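Local coordinates for glucocorticoid Modulatory Element Binding protein-1 (Homo sapiens, PDB 1OQJ) that binds glucocorticoid modulatory elements in promoter DNA through its SAND domain, raises sensitivity to low glucocorticoid levels and serves as an auxiliary factor in parvovirus replication, at residues L22-V27 against D81-D86; F26-I31 against K87-T92. All blocks are in the same frame, centred on the assembly; numbering follows the deposited sequence.

Interaction 1. Residues L22-V27 against D81-D86; sequences LWKKFV and DFYQHD. With ZN (zinc ion), chain C.
Two hydrogen bonds join L22-V27 to D81-D86. W23 NE1 donates to D81 O at 2.9 Å, almost along the C=O axis. Y83 N donates to F26 O at 2.8 Å, arriving from above the carbonyl plane. F26 is the centre of an inverse gamma turn, so its carbonyl is presented at a tight bend.

The aromatic contacts lie around these bonds. Y83 turns the CD1 edge of its ring to one face of W23, near the rim of the six-membered ring. This is a T-shaped pair with planes at 70°. The extended K24 chain crosses one face of Y83, with CG over the ring centre at 3.9 Å from the centroid, a CH-pi contact. Q84 CG covers the opposite face. F26 and F82 meet obliquely, with F26 CE1 3.5 Å from F82 CE2. M75 of helix 71-76 and W60 of helix 60-63 touch both phenylalanines.

A polar chain then leads to the metal. D81 OD2 accepts from H85 ND1 at 2.8 Å, in the imidazole plane but from above the carboxylate plane. This bond would fix the ring's rotation, and the carboxylate would probably make NE2 a stronger donor to the metal. F82 CD1 sits over one imidazole face. H85 NE2 binds zinc at 2.1 Å. Carboxylate-histidine-zinc relays are common in zinc proteins; here D81 is the second shell of the SAND domain's zinc-binding motif.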
ATOM      1  N   LEU A  22       5.215   3.169   4.105  1.00  7.31           N
ATOM      2  CA  LEU A  22       6.431   3.958   3.896  1.00  7.93           C
ATOM      3  C   LEU A  22       6.384   4.302   2.411  1.00  8.46           C
ATOM      4  O   LEU A  22       6.659   3.458   1.554  1.00  8.87           O
ATOM      5  CB  LEU A  22       7.676   3.132   4.237  1.00 10.04           C
ATOM      6  CG  LEU A  22       7.689   2.560   5.657  1.00 10.30           C
ATOM      7  CD1 LEU A  22       9.033   1.901   5.915  1.00 12.60           C
ATOM      8  CD2 LEU A  22       7.431   3.664   6.681  1.00 12.65           C
ATOM      9  N   TRP A  23       6.038   5.551   2.110  1.00  8.60           N
ATOM     10  CA  TRP A  23       5.860   5.977   0.727  1.00  7.77           C
ATOM     11  C   TRP A  23       6.978   5.752  -0.278  1.00  7.28           C
ATOM     12  O   TRP A  23       6.717   5.279  -1.384  1.00  6.62           O
ATOM     13  CB  TRP A  23       5.430   7.443   0.677  1.00  8.95           C
ATOM     14  CG  TRP A  23       5.098   7.888  -0.719  1.00  9.03           C
ATOM     15  CD1 TRP A  23       4.106   7.404  -1.522  1.00 10.36           C
ATOM     16  CD2 TRP A  23       5.801   8.867  -1.494  1.00 10.42           C
ATOM     17  NE1 TRP A  23       4.150   8.022  -2.754  1.00 11.00           N
ATOM     18  CE2 TRP A  23       5.181   8.925  -2.760  1.00 11.06           C
ATOM     19  CE3 TRP A  23       6.897   9.703  -1.238  1.00 10.40           C
ATOM     20  CZ2 TRP A  23       5.622   9.786  -3.770  1.00 12.44           C
ATOM     21  CZ3 TRP A  23       7.334  10.564  -2.245  1.00 10.88           C
ATOM     22  CH2 TRP A  23       6.696  10.595  -3.494  1.00 11.69           C
ATOM     23  N   LYS A  24       8.212   6.095   0.068  1.00  7.73           N
ATOM     24  CA  LYS A  24       9.285   5.892  -0.894  1.00  7.78           C
ATOM     25  C   LYS A  24       9.582   4.415  -1.144  1.00  7.73           C
ATOM     26  O   LYS A  24      10.151   4.070  -2.176  1.00  8.65           O
ATOM     27  CB  LYS A  24      10.545   6.652  -0.470  1.00  8.27           C
ATOM     28  CG  LYS A  24      10.352   8.167  -0.570  1.00  9.47           C
ATOM     29  CD  LYS A  24      11.646   8.937  -0.416  1.00 11.88           C
ATOM     30  CE  LYS A  24      11.372  10.432  -0.454  1.00 14.96           C
ATOM     31  NZ  LYS A  24      12.602  11.237  -0.212  1.00 17.27           N
ATOM     32  N   LYS A  25       9.180   3.547  -0.217  1.00  8.52           N
ATOM     33  CA  LYS A  25       9.382   2.104  -0.383  1.00  8.41           C
ATOM     34  C   LYS A  25       8.224   1.493  -1.183  1.00  7.93           C
ATOM     35  O   LYS A  25       8.283   0.333  -1.595  1.00  8.05           O
ATOM     36  CB  LYS A  25       9.469   1.404   0.979  1.00  9.29           C
ATOM     37  CG  LYS A  25      10.843   1.427   1.633  1.00 13.54           C
ATOM     38  CD  LYS A  25      11.337   2.826   1.908  1.00 15.25           C
ATOM     39  CE  LYS A  25      12.688   2.776   2.610  1.00 16.45           C
ATOM     40  NZ  LYS A  25      13.187   4.136   2.944  1.00 15.38           N
ATOM     41  N   PHE A  26       7.178   2.288  -1.393  1.00  8.41           N
ATOM     42  CA  PHE A  26       5.976   1.877  -2.125  1.00  7.30           C
ATOM     43  C   PHE A  26       6.270   1.944  -3.628  1.00  7.60           C
ATOM     44  O   PHE A  26       5.867   2.880  -4.315  1.00  8.13           O
ATOM     45  CB  PHE A  26       4.844   2.833  -1.732  1.00  6.58           C
ATOM     46  CG  PHE A  26       3.494   2.480  -2.298  1.00  8.58           C
ATOM     47  CD1 PHE A  26       2.985   1.190  -2.188  1.00  9.28           C
ATOM     48  CD2 PHE A  26       2.694   3.469  -2.863  1.00  7.85           C
ATOM     49  CE1 PHE A  26       1.693   0.889  -2.623  1.00 10.67           C
ATOM     50  CE2 PHE A  26       1.397   3.182  -3.303  1.00 10.49           C
ATOM     51  CZ  PHE A  26       0.899   1.888  -3.180  1.00  9.39           C
ATOM     52  N   VAL A  27       6.969   0.926  -4.122  1.00  7.58           N
ATOM     53  CA  VAL A  27       7.389   0.852  -5.519  1.00  9.07           C
ATOM     54  C   VAL A  27       6.530  -0.094  -6.353  1.00  8.21           C
ATOM     55  O   VAL A  27       6.157  -1.172  -5.893  1.00  9.32           O
ATOM     56  CB  VAL A  27       8.871   0.401  -5.586  1.00  9.94           C
ATOM     57  CG1 VAL A  27       9.339   0.308  -7.026  1.00 11.25           C
ATOM     58  CG2 VAL A  27       9.738   1.383  -4.806  1.00 11.13           C
ATOM     59  N   ASP A  81       0.702   7.818  -5.322  1.00  8.75           N
ATOM     60  CA  ASP A  81       0.949   6.714  -6.242  1.00  8.12           C
ATOM     61  C   ASP A  81       2.325   6.133  -5.917  1.00  8.34           C
ATOM     62  O   ASP A  81       3.032   6.648  -5.053  1.00  8.67           O
ATOM     63  CB  ASP A  81       0.911   7.247  -7.679  1.00 10.31           C
ATOM     64  CG  ASP A  81       0.824   6.148  -8.724  1.00 10.15           C
ATOM     65  OD1 ASP A  81       0.502   4.997  -8.366  1.00 10.48           O
ATOM     66  OD2 ASP A  81       1.062   6.457  -9.910  1.00 11.49           O
ATOM     67  N   PHE A  82       2.709   5.059  -6.597  1.00  7.50           N
ATOM     68  CA  PHE A  82       4.014   4.452  -6.350  1.00  7.53           C
ATOM     69  C   PHE A  82       5.129   5.486  -6.487  1.00  8.14           C
ATOM     70  O   PHE A  82       5.070   6.366  -7.352  1.00  7.95           O
ATOM     71  CB  PHE A  82       4.277   3.336  -7.356  1.00  8.26           C
ATOM     72  CG  PHE A  82       3.307   2.200  -7.275  1.00  8.19           C
ATOM     73  CD1 PHE A  82       2.540   1.850  -8.384  1.00  8.14           C
ATOM     74  CD2 PHE A  82       3.197   1.441  -6.116  1.00  8.97           C
ATOM     75  CE1 PHE A  82       1.675   0.750  -8.343  1.00  8.14           C
ATOM     76  CE2 PHE A  82       2.337   0.341  -6.062  1.00  9.20           C
ATOM     77  CZ  PHE A  82       1.578  -0.006  -7.177  1.00  8.43           C
ATOM     78  N   TYR A  83       6.157   5.369  -5.652  1.00  8.15           N
ATOM     79  CA  TYR A  83       7.289   6.291  -5.712  1.00  7.72           C
ATOM     80  C   TYR A  83       7.985   6.178  -7.070  1.00  8.04           C
ATOM     81  O   TYR A  83       8.358   5.081  -7.500  1.00  8.37           O
ATOM     82  CB  TYR A  83       8.278   5.968  -4.587  1.00  8.99           C
ATOM     83  CG  TYR A  83       9.453   6.912  -4.498  1.00  8.93           C
ATOM     84  CD1 TYR A  83       9.261   8.288  -4.447  1.00  8.40           C
ATOM     85  CD2 TYR A  83      10.756   6.427  -4.448  1.00  9.63           C
ATOM     86  CE1 TYR A  83      10.339   9.159  -4.350  1.00 10.49           C
ATOM     87  CE2 TYR A  83      11.845   7.293  -4.349  1.00  9.67           C
ATOM     88  CZ  TYR A  83      11.627   8.656  -4.301  1.00 10.85           C
ATOM     89  OH  TYR A  83      12.690   9.531  -4.225  1.00 12.91           O
ATOM     90  N   GLN A  84       8.154   7.318  -7.737  1.00  9.07           N
ATOM     91  CA  GLN A  84       8.798   7.380  -9.051  1.00  8.88           C
ATOM     92  C   GLN A  84       8.080   6.538 -10.100  1.00  9.20           C
ATOM     93  O   GLN A  84       8.713   6.005 -11.009  1.00  9.34           O
ATOM     94  CB  GLN A  84      10.255   6.910  -8.961  1.00 10.70           C
ATOM     95  CG  GLN A  84      11.114   7.694  -7.992  1.00 12.00           C
ATOM     96  CD  GLN A  84      12.576   7.296  -8.078  1.00 12.35           C
ATOM     97  OE1 GLN A  84      12.951   6.177  -7.722  1.00 16.04           O
ATOM     98  NE2 GLN A  84      13.406   8.209  -8.561  1.00 13.81           N
ATOM     99  N   HIS A  85       6.760   6.437  -9.999  1.00  9.22           N
ATOM    100  CA  HIS A  85       6.011   5.610 -10.937  1.00  9.53           C
ATOM    101  C   HIS A  85       6.182   5.972 -12.407  1.00 11.54           C
ATOM    102  O   HIS A  85       6.066   5.105 -13.274  1.00 12.17           O
ATOM    103  CB  HIS A  85       4.521   5.615 -10.589  1.00  9.43           C
ATOM    104  CG  HIS A  85       3.792   4.405 -11.082  1.00  9.66           C
ATOM    105  ND1 HIS A  85       2.419   4.308 -11.083  1.00 10.40           N
ATOM    106  CD2 HIS A  85       4.255   3.228 -11.567  1.00  9.25           C
ATOM    107  CE1 HIS A  85       2.065   3.120 -11.546  1.00  9.46           C
ATOM    108  NE2 HIS A  85       3.161   2.447 -11.846  1.00 10.63           N
ATOM    109  N   ASP A  86       6.458   7.239 -12.695  1.00 12.18           N
ATOM    110  CA  ASP A  86       6.626   7.640 -14.083  1.00 14.59           C
ATOM    111  C   ASP A  86       7.883   7.041 -14.715  1.00 14.48           C
ATOM    112  O   ASP A  86       8.017   7.035 -15.937  1.00 16.09           O
ATOM    113  CB  ASP A  86       6.657   9.166 -14.208  1.00 17.15           C
ATOM    114  CG  ASP A  86       7.780   9.796 -13.413  1.00 20.67           C
ATOM    115  OD1 ASP A  86       8.039  11.000 -13.615  1.00 24.97           O
ATOM    116  OD2 ASP A  86       8.398   9.098 -12.585  1.00 23.06           O
TER
HETATM  117 ZN    ZN C 183       3.300   0.479 -12.554  1.00 11.76          ZN

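Interaction 2. Residues F26-I31 against K87-T92; sequences FVCPGI and KVCSNT. With ZN (zinc ion), chain C.
In both C28 and C89 the SG atom is anti to the backbone N, with chi1 177° in C28. C28 extends its side chain toward the 87-92 segment. The CA-CB bond of C89 leads away from 26-31, yet its SG reaches the same zinc ion as C28 SG. The result is half of a tetrahedral zinc site made of three cysteines and one histidine. C28 SG binds zinc at 2.3 Å and C89 SG at 2.4 Å. H85 and C93 complete the shell. The ion ties the loop after strand 17-22 to the C-terminal loop of the SAND domain fragment.

The thiolate of C28 has a second partner. S90 N donates to C28 SG at 3.4 Å, and the N-H points nearly straight at the sulfur, at 166°. C89 SG receives a similar but weak bond from N91 N. Such N-H...S bonds are a common feature of zinc-cysteine sites and would ease the negative charge on the sulfurs.

A water bridges the backbones at C28 N. It accepts from C28 N and donates to V88 O, so both polar groups are satisfied without direct contact. Beside it the valines meet tip to tip, V27 CG1 against V88 CG1 at 3.6 Å. Each of these methyls is anti to its own backbone N.

P29 follows C28 through a cis peptide bond. Its ring lies against the hydroxyls of S90 and T92. Both hydroxyls take the crowded position between their own backbone N and carbonyl carbon. S90 OG and T92 OG1 are hydrogen-bonded to each other at 2.7 Å, either being able to donate. S90 OG rests 3.4 Å from P29 CB.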
ATOM      1  N   PHE A  26       7.178   2.288  -1.393  1.00  8.41           N
ATOM      2  CA  PHE A  26       5.976   1.877  -2.125  1.00  7.30           C
ATOM      3  C   PHE A  26       6.270   1.944  -3.628  1.00  7.60           C
ATOM      4  O   PHE A  26       5.867   2.880  -4.315  1.00  8.13           O
ATOM      5  CB  PHE A  26       4.844   2.833  -1.732  1.00  6.58           C
ATOM      6  CG  PHE A  26       3.494   2.480  -2.298  1.00  8.58           C
ATOM      7  CD1 PHE A  26       2.985   1.190  -2.188  1.00  9.28           C
ATOM      8  CD2 PHE A  26       2.694   3.469  -2.863  1.00  7.85           C
ATOM      9  CE1 PHE A  26       1.693   0.889  -2.623  1.00 10.67           C
ATOM     10  CE2 PHE A  26       1.397   3.182  -3.303  1.00 10.49           C
ATOM     11  CZ  PHE A  26       0.899   1.888  -3.180  1.00  9.39           C
ATOM     12  N   VAL A  27       6.969   0.926  -4.122  1.00  7.58           N
ATOM     13  CA  VAL A  27       7.389   0.852  -5.519  1.00  9.07           C
ATOM     14  C   VAL A  27       6.530  -0.094  -6.353  1.00  8.21           C
ATOM     15  O   VAL A  27       6.157  -1.172  -5.893  1.00  9.32           O
ATOM     16  CB  VAL A  27       8.871   0.401  -5.586  1.00  9.94           C
ATOM     17  CG1 VAL A  27       9.339   0.308  -7.026  1.00 11.25           C
ATOM     18  CG2 VAL A  27       9.738   1.383  -4.806  1.00 11.13           C
ATOM     19  N   CYS A  28       6.217   0.312  -7.579  1.00  7.63           N
ATOM     20  CA  CYS A  28       5.401  -0.519  -8.463  1.00  8.90           C
ATOM     21  C   CYS A  28       6.032  -1.900  -8.613  1.00  9.18           C
ATOM     22  O   CYS A  28       7.249  -2.013  -8.760  1.00 10.06           O
ATOM     23  CB  CYS A  28       5.285   0.141  -9.832  1.00  8.16           C
ATOM     24  SG  CYS A  28       4.377  -0.842 -11.041  1.00  9.09           S
ATOM     25  N   PRO A  29       5.210  -2.969  -8.644  1.00  9.85           N
ATOM     26  CA  PRO A  29       3.744  -3.008  -8.554  1.00 10.21           C
ATOM     27  C   PRO A  29       3.185  -3.092  -7.133  1.00 10.04           C
ATOM     28  O   PRO A  29       2.008  -3.415  -6.937  1.00 10.23           O
ATOM     29  CB  PRO A  29       3.400  -4.239  -9.377  1.00 10.56           C
ATOM     30  CG  PRO A  29       4.486  -5.177  -8.978  1.00 11.21           C
ATOM     31  CD  PRO A  29       5.737  -4.305  -8.979  1.00 10.48           C
ATOM     32  N   GLY A  30       4.044  -2.824  -6.154  1.00  9.46           N
ATOM     33  CA  GLY A  30       3.653  -2.818  -4.756  1.00 11.16           C
ATOM     34  C   GLY A  30       3.201  -4.076  -4.038  1.00 10.21           C
ATOM     35  O   GLY A  30       3.553  -4.270  -2.874  1.00  9.99           O
ATOM     36  N   ILE A  31       2.437  -4.933  -4.708  1.00 10.81           N
ATOM     37  CA  ILE A  31       1.892  -6.136  -4.075  1.00 11.30           C
ATOM     38  C   ILE A  31       2.830  -6.951  -3.174  1.00 10.26           C
ATOM     39  O   ILE A  31       2.473  -7.257  -2.029  1.00  9.87           O
ATOM     40  CB  ILE A  31       1.238  -7.060  -5.139  1.00 11.20           C
ATOM     41  CG1 ILE A  31       0.438  -8.163  -4.446  1.00 12.94           C
ATOM     42  CG2 ILE A  31       2.296  -7.647  -6.059  1.00 13.03           C
ATOM     43  CD1 ILE A  31      -0.468  -8.921  -5.382  1.00 14.58           C
ATOM     44  N   LYS A  87       8.795   6.525 -13.894  1.00 13.88           N
ATOM     45  CA  LYS A  87      10.034   5.941 -14.411  1.00 14.33           C
ATOM     46  C   LYS A  87      10.260   4.496 -13.978  1.00 13.90           C
ATOM     47  O   LYS A  87      10.982   3.745 -14.635  1.00 13.98           O
ATOM     48  CB  LYS A  87      11.232   6.789 -13.970  1.00 16.56           C
ATOM     49  CG  LYS A  87      11.168   8.232 -14.438  1.00 20.85           C
ATOM     50  CD  LYS A  87      12.309   9.057 -13.874  1.00 24.17           C
ATOM     51  CE  LYS A  87      12.191  10.511 -14.310  1.00 27.53           C
ATOM     52  NZ  LYS A  87      13.264  11.364 -13.728  1.00 31.13           N
ATOM     53  N   VAL A  88       9.637   4.112 -12.870  1.00 11.27           N
ATOM     54  CA  VAL A  88       9.780   2.766 -12.331  1.00 11.69           C
ATOM     55  C   VAL A  88       8.420   2.076 -12.346  1.00 11.24           C
ATOM     56  O   VAL A  88       7.544   2.393 -11.540  1.00 10.07           O
ATOM     57  CB  VAL A  88      10.328   2.826 -10.889  1.00 11.43           C
ATOM     58  CG1 VAL A  88      10.438   1.428 -10.309  1.00 12.11           C
ATOM     59  CG2 VAL A  88      11.687   3.517 -10.888  1.00 12.24           C
ATOM     60  N   CYS A  89       8.255   1.130 -13.266  1.00 11.66           N
ATOM     61  CA  CYS A  89       6.990   0.418 -13.417  1.00 12.24           C
ATOM     62  C   CYS A  89       7.207  -0.994 -13.959  1.00 13.31           C
ATOM     63  O   CYS A  89       8.115  -1.230 -14.759  1.00 14.84           O
ATOM     64  CB  CYS A  89       6.081   1.212 -14.365  1.00 11.55           C
ATOM     65  SG  CYS A  89       4.425   0.532 -14.641  1.00 13.21           S
ATOM     66  N   SER A  90       6.373  -1.933 -13.521  1.00 12.16           N
ATOM     67  CA  SER A  90       6.482  -3.320 -13.968  1.00 13.61           C
ATOM     68  C   SER A  90       5.512  -3.620 -15.102  1.00 14.50           C
ATOM     69  O   SER A  90       5.589  -4.680 -15.723  1.00 15.39           O
ATOM     70  CB  SER A  90       6.170  -4.268 -12.819  1.00 13.26           C
ATOM     71  OG  SER A  90       4.803  -4.153 -12.460  1.00 14.31           O
ATOM     72  N   ASN A  91       4.591  -2.696 -15.348  1.00 15.49           N
ATOM     73  CA  ASN A  91       3.593  -2.857 -16.397  1.00 16.75           C
ATOM     74  C   ASN A  91       2.576  -3.935 -16.023  1.00 16.88           C
ATOM     75  O   ASN A  91       1.881  -4.464 -16.891  1.00 19.02           O
ATOM     76  CB  ASN A  91       4.271  -3.222 -17.720  1.00 20.47           C
ATOM     77  CG  ASN A  91       5.331  -2.219 -18.127  1.00 23.42           C
ATOM     78  OD1 ASN A  91       5.038  -1.045 -18.348  1.00 26.08           O
ATOM     79  ND2 ASN A  91       6.576  -2.679 -18.226  1.00 25.36           N
ATOM     80  N   THR A  92       2.497  -4.261 -14.736  1.00 16.10           N
ATOM     81  CA  THR A  92       1.550  -5.264 -14.255  1.00 16.23           C
ATOM     82  C   THR A  92       0.722  -4.686 -13.116  1.00 16.67           C
ATOM     83  O   THR A  92      -0.080  -5.384 -12.500  1.00 16.71           O
ATOM     84  CB  THR A  92       2.265  -6.529 -13.728  1.00 16.36           C
ATOM     85  OG1 THR A  92       3.031  -6.198 -12.563  1.00 15.42           O
ATOM     86  CG2 THR A  92       3.184  -7.106 -14.792  1.00 16.11           C
TER
HETATM   87 ZN    ZN C 183       3.300   0.479 -12.554  1.00 11.76          ZN
HETATM   88  O   HOH W   1       7.276   2.795  -8.767  1.00  9.12           O

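Interactions 1 and 2 are neighbours, with centres about 8 Å apart on the same side of the chain's centre. They share F26 and V27. Along the chain, 22-27 runs into 26-31 in the loop after strand 17-22. Later, after helix 71-76, residues 81-86 run directly into 87-92. The two loops thus meet twice in succession, first at a partly buried site against helices 60-63 and 71-76, then at a surface contact. F82 joins the two contacts: its CZ lies 3.4 Å from P29 O. The zinc is common to both, with H85 from interaction 1 and C28 and C89 from interaction 2. Together they fasten the C-terminal zinc-binding region to the SAND fold.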